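PDB 6P2I: glycerate dehydrogenase from Bacillus sp. 5mfcol3.1, which probably reduces acyclic imino acids, made in situ by a partner oxidase, to amino acids with NADPH, as an asymmetric imine reductase. Local coordinates for residues 193-198 with 223-228. Numbering follows the deposited sequence. Where two conformers were deposited one is given.
Sequences SDIISL and VLINTC. With NAP (NADP nicotinamide-adenine-dinucleotide phosphate), chain C.
Leu224 turns its CD1 methyl back over the neighbouring strand to 3.8 Å from Ile196 CG2, because its CG stands anti to the backbone N. On the same sheet face Asn226 also holds CG anti to its backbone N (chi1 -169°), which swings the amide toward Leu198; in one of the two Leu198 conformers CD1 lies 3.5 Å from OD1, the two side chains crossing at a slant. The amide is held from both ends: OD1 accepts from Cys228 N at 2.9 Å, closing an Asx turn although the donor N lies well above the carboxamide plane (57°), and ND2 bonds to Arg229 O. The other face carries Ile195, Ser197 and Val223, which pack on helix 99-114, and Ile225, whose CB lies 3.8 Å from Ser197 OG. Between the two faces, strands 195-198 and 223-226 run parallel, 13° apart, with Ile225 N bonded to Ile196 O at 2.7 Å, nearly in line with the carbonyl. Where the strands end, a water donates to Leu198 O at 2.6 Å, accepts from Thr227 N and bonds to Ser197 OG, bridging the two segments. Just beyond, Thr227 O accepts from NAP N7N at 2.8 Å, a nearly straight bond that helps orient the nicotinamide carboxamide. Adjacent parallel strands of a beta-alpha-beta unit, with the loop after strand 223-226 meeting the cofactor's nicotinamide end, are characteristic of the Rossmann-type NAD(P)-binding domain of D-2-hydroxyacid dehydrogenases.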
# COMPACT_ATOMS: atom_id res chain seq x y z
N SER A 193 -6.74 -13.27 -13.42
CA SER A 193 -6.11 -12.46 -12.38
C SER A 193 -7.02 -11.33 -11.93
O SER A 193 -7.63 -10.63 -12.74
CB SER A 193 -4.79 -11.86 -12.87
OG SER A 193 -3.88 -12.88 -13.26
N ASP A 194 -7.09 -11.15 -10.61
CA ASP A 194 -7.69 -9.94 -10.06
C ASP A 194 -6.71 -8.79 -10.10
O ASP A 194 -7.11 -7.63 -10.25
CB ASP A 194 -8.15 -10.22 -8.64
CG ASP A 194 -9.15 -11.33 -8.58
OD1 ASP A 194 -10.19 -11.19 -9.24
OD2 ASP A 194 -8.91 -12.37 -7.91
N ILE A 195 -5.43 -9.11 -9.96
CA ILE A 195 -4.34 -8.14 -9.98
C ILE A 195 -3.29 -8.68 -10.94
O ILE A 195 -2.95 -9.87 -10.88
CB ILE A 195 -3.74 -7.94 -8.57
CG1 ILE A 195 -4.83 -7.44 -7.60
CG2 ILE A 195 -2.56 -6.98 -8.63
CD1 ILE A 195 -4.77 -8.05 -6.21
N ILE A 196 -2.80 -7.84 -11.84
CA ILE A 196 -1.77 -8.22 -12.80
C ILE A 196 -0.59 -7.31 -12.58
O ILE A 196 -0.76 -6.08 -12.50
CB ILE A 196 -2.27 -8.12 -14.25
CG1 ILE A 196 -3.44 -9.07 -14.49
CG2 ILE A 196 -1.12 -8.39 -15.23
CD1 ILE A 196 -4.32 -8.70 -15.67
N SER A 197 0.61 -7.88 -12.47
CA SER A 197 1.82 -7.09 -12.27
C SER A 197 2.91 -7.56 -13.22
O SER A 197 3.17 -8.76 -13.33
CB SER A 197 2.31 -7.17 -10.82
OG SER A 197 3.31 -6.22 -10.55
N LEU A 198 3.56 -6.61 -13.90
CA LEU A 198 4.60 -6.91 -14.88
C LEU A 198 5.98 -6.90 -14.21
O LEU A 198 6.31 -5.96 -13.48
CB LEU A 198 4.58 -5.91 -16.03
CG LEU A 198 3.44 -6.10 -17.05
CD1 LEU A 198 3.05 -4.78 -17.71
CD2 LEU A 198 3.85 -7.12 -18.11
N VAL A 223 -6.99 -4.82 -11.38
CA VAL A 223 -5.99 -3.77 -11.19
C VAL A 223 -4.72 -4.20 -11.89
O VAL A 223 -4.24 -5.33 -11.69
CB VAL A 223 -5.71 -3.49 -9.70
CG1 VAL A 223 -4.51 -2.55 -9.57
CG2 VAL A 223 -6.95 -2.88 -9.04
N LEU A 224 -4.17 -3.32 -12.71
CA LEU A 224 -2.95 -3.57 -13.46
C LEU A 224 -1.83 -2.73 -12.86
O LEU A 224 -1.99 -1.52 -12.67
CB LEU A 224 -3.14 -3.23 -14.93
CG LEU A 224 -1.91 -3.30 -15.83
CD1 LEU A 224 -1.33 -4.69 -15.85
CD2 LEU A 224 -2.28 -2.82 -17.24
N ILE A 225 -0.71 -3.37 -12.54
CA ILE A 225 0.47 -2.71 -11.97
C ILE A 225 1.61 -2.85 -12.96
O ILE A 225 1.90 -3.96 -13.42
CB ILE A 225 0.86 -3.30 -10.60
CG1 ILE A 225 -0.33 -3.29 -9.62
CG2 ILE A 225 2.07 -2.57 -10.04
CD1 ILE A 225 -0.82 -1.88 -9.28
N ASN A 226 2.29 -1.74 -13.28
CA ASN A 226 3.48 -1.81 -14.12
C ASN A 226 4.63 -1.05 -13.47
O ASN A 226 4.67 0.19 -13.50
CB ASN A 226 3.20 -1.27 -15.53
CG ASN A 226 4.33 -1.60 -16.48
OD1 ASN A 226 5.16 -2.46 -16.18
ND2 ASN A 226 4.40 -0.89 -17.60
N THR A 227 5.57 -1.79 -12.88
CA THR A 227 6.85 -1.24 -12.46
C THR A 227 7.93 -1.45 -13.51
O THR A 227 9.10 -1.23 -13.22
CB THR A 227 7.30 -1.85 -11.14
OG1 THR A 227 7.37 -3.28 -11.25
CG2 THR A 227 6.33 -1.52 -10.01
N CYS A 228 7.56 -1.88 -14.72
CA CYS A 228 8.50 -2.06 -15.81
C CYS A 228 8.25 -0.99 -16.88
O CYS A 228 7.52 -0.02 -16.66
CB CYS A 228 8.40 -3.47 -16.37
SG CYS A 228 8.92 -4.75 -15.20
PA NAP C . 14.76 -11.22 -14.05
O1A NAP C . 15.63 -11.33 -15.28
O2A NAP C . 15.22 -11.82 -12.75
O5B NAP C . 13.34 -11.86 -14.40
C5B NAP C . 12.72 -11.64 -15.66
C4B NAP C . 11.51 -12.56 -15.73
O4B NAP C . 10.82 -12.28 -16.96
C3B NAP C . 11.91 -14.04 -15.79
O3B NAP C . 10.86 -14.83 -15.21
C2B NAP C . 11.95 -14.33 -17.27
O2B NAP C . 11.73 -15.70 -17.58
C1B NAP C . 10.76 -13.49 -17.71
N9A NAP C . 10.79 -13.25 -19.16
C8A NAP C . 11.82 -12.77 -19.89
N7A NAP C . 11.48 -12.71 -21.20
C5A NAP C . 10.22 -13.17 -21.30
C6A NAP C . 9.25 -13.37 -22.40
N6A NAP C . 9.58 -13.06 -23.68
N1A NAP C . 8.04 -13.86 -22.07
C2A NAP C . 7.69 -14.17 -20.80
N3A NAP C . 8.52 -14.02 -19.75
C4A NAP C . 9.77 -13.53 -19.96
O3 NAP C . 14.41 -9.64 -13.93
PN NAP C . 14.03 -8.82 -12.60
O1N NAP C . 15.26 -8.60 -11.76
O2N NAP C . 12.82 -9.46 -11.94
O5D NAP C . 13.63 -7.41 -13.25
C5D NAP C . 12.54 -7.33 -14.18
C4D NAP C . 12.42 -5.92 -14.74
O4D NAP C . 12.07 -5.03 -13.69
C3D NAP C . 13.73 -5.33 -15.27
O3D NAP C . 14.03 -5.77 -16.60
C2D NAP C . 13.47 -3.84 -15.16
O2D NAP C . 13.00 -3.35 -16.43
C1D NAP C . 12.38 -3.70 -14.09
N1N NAP C . 12.88 -2.92 -12.95
C2N NAP C . 12.21 -1.82 -12.57
C3N NAP C . 12.66 -1.04 -11.51
C7N NAP C . 11.91 0.21 -11.11
O7N NAP C . 12.46 1.04 -10.40
N7N NAP C . 10.67 0.42 -11.57
C4N NAP C . 13.83 -1.42 -10.84
C5N NAP C . 14.51 -2.56 -11.26
C6N NAP C . 14.01 -3.30 -12.32
P2B NAP C . 12.91 -16.80 -17.61
O1X NAP C . 13.97 -16.24 -18.55
O2X NAP C . 13.41 -16.89 -16.19
O3X NAP C . 12.21 -18.05 -18.07
O HOH W 1 4.92 -4.35 -11.90